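Local coordinates for beta subunit of a putative Aromatic-ring-hydroxylating dioxygenase (Novosphingobium aromaticivorans DSM 12444, PDB 3EBY), which probably serves as the NTF2-like beta subunit of a dioxygenase that hydroxylates aromatic rings, at residues F134-G138 / G139-L143. Numbering follows the deposited sequence.
Sequences FDLSG and GTVRL
The tip of an antiparallel beta hairpin is closed here by a type I' turn from S137 to T140, with G138 and G139 both at positive phi. D135 and R142 form the hydrogen-bonded pair below it: D135 N donates to R142 O at 2.9 Å, almost straight at 171°, and R142 N returns a longer bond to D135 O. The turn's own bond, T140 N to S137 O, is stretched to 3.3 Å, its donor well above the carbonyl plane. Water 1 bridges the loop between, donating to D135 O and S137 O and accepting from T140 OG1 at 2.6 Å. An Asx turn shapes the first arm: with CG anti to the backbone N (chi1 177°), D135 presents OD1 to S137 N on its anti side and to S137 OG on its syn side, both tilted out of the carboxylate plane. One residue further from the turn, F134 and L143 form the non-hydrogen-bonded pair, and L143 CD2 lies over one ring face, 3.7 Å from the F134 centroid, a CH-pi contact. V141 CG1 meets F134 CD1 obliquely at 3.9 Å. Helix 8-28 packs against F134, V141 and L143, F19 meeting the F134 ring edge-to-face, while strands 104-116 and 39-40 border the hairpin.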
# COMPACT_ATOMS: atom_id res chain seq x y z
N PHE A 134 -4.86 -11.61 16.82
CA PHE A 134 -4.25 -12.78 16.22
C PHE A 134 -3.87 -13.83 17.27
O PHE A 134 -3.32 -13.50 18.34
CB PHE A 134 -2.98 -12.40 15.45
CG PHE A 134 -3.24 -11.74 14.15
CD1 PHE A 134 -3.42 -12.50 13.00
CD2 PHE A 134 -3.24 -10.36 14.05
CE1 PHE A 134 -3.66 -11.90 11.79
CE2 PHE A 134 -3.44 -9.75 12.80
CZ PHE A 134 -3.66 -10.55 11.68
N ASP A 135 -4.07 -15.09 16.92
CA ASP A 135 -3.61 -16.23 17.70
C ASP A 135 -2.37 -16.80 16.97
O ASP A 135 -2.48 -17.32 15.85
CB ASP A 135 -4.73 -17.26 17.74
CG ASP A 135 -4.34 -18.54 18.49
OD1 ASP A 135 -3.18 -18.66 18.95
OD2 ASP A 135 -5.26 -19.38 18.69
N LEU A 136 -1.19 -16.61 17.58
CA LEU A 136 0.08 -17.06 17.00
C LEU A 136 0.59 -18.33 17.69
O LEU A 136 1.77 -18.65 17.59
CB LEU A 136 1.17 -15.98 17.13
CG LEU A 136 1.33 -15.00 15.97
CD1 LEU A 136 -0.01 -14.57 15.43
CD2 LEU A 136 2.18 -13.77 16.39
N SER A 137 -0.31 -19.05 18.37
CA SER A 137 0.05 -20.29 19.06
C SER A 137 0.19 -21.42 18.06
O SER A 137 -0.29 -21.33 16.94
CB SER A 137 -1.02 -20.66 20.08
OG SER A 137 -2.17 -21.19 19.43
N GLY A 138 0.87 -22.49 18.48
CA GLY A 138 0.90 -23.74 17.72
C GLY A 138 1.45 -23.63 16.31
O GLY A 138 0.92 -24.24 15.38
N GLY A 139 2.50 -22.83 16.16
CA GLY A 139 3.19 -22.67 14.88
C GLY A 139 2.31 -22.20 13.74
O GLY A 139 2.59 -22.49 12.57
N THR A 140 1.25 -21.45 14.04
CA THR A 140 0.37 -20.96 12.98
C THR A 140 -0.10 -19.51 13.23
O THR A 140 0.21 -18.92 14.27
CB THR A 140 -0.82 -21.91 12.77
OG1 THR A 140 -1.60 -21.99 13.98
CG2 THR A 140 -0.33 -23.32 12.38
N VAL A 141 -0.70 -18.90 12.21
CA VAL A 141 -1.22 -17.52 12.31
C VAL A 141 -2.67 -17.49 11.86
O VAL A 141 -2.95 -17.64 10.69
CB VAL A 141 -0.39 -16.54 11.42
CG1 VAL A 141 -0.98 -15.17 11.46
CG2 VAL A 141 1.08 -16.53 11.86
N ARG A 142 -3.58 -17.24 12.80
CA ARG A 142 -5.01 -17.21 12.50
C ARG A 142 -5.67 -16.05 13.27
O ARG A 142 -5.23 -15.71 14.38
CB ARG A 142 -5.68 -18.55 12.88
CG ARG A 142 -5.23 -19.77 12.02
CD ARG A 142 -6.22 -20.92 12.14
NE ARG A 142 -6.23 -21.44 13.49
CZ ARG A 142 -7.10 -22.31 13.99
NH1 ARG A 142 -8.06 -22.82 13.23
NH2 ARG A 142 -7.01 -22.65 15.27
N LEU A 143 -6.73 -15.49 12.68
CA LEU A 143 -7.50 -14.43 13.30
C LEU A 143 -8.45 -15.00 14.36
O LEU A 143 -9.23 -15.90 14.09
CB LEU A 143 -8.32 -13.66 12.27
CG LEU A 143 -7.57 -12.68 11.37
CD1 LEU A 143 -8.45 -12.21 10.16
CD2 LEU A 143 -7.05 -11.48 12.20
O HOH W 1 -2.24 -20.07 15.57
O HOH W 2 -4.66 -21.14 16.47
O HOH W 3 3.45 -20.53 17.90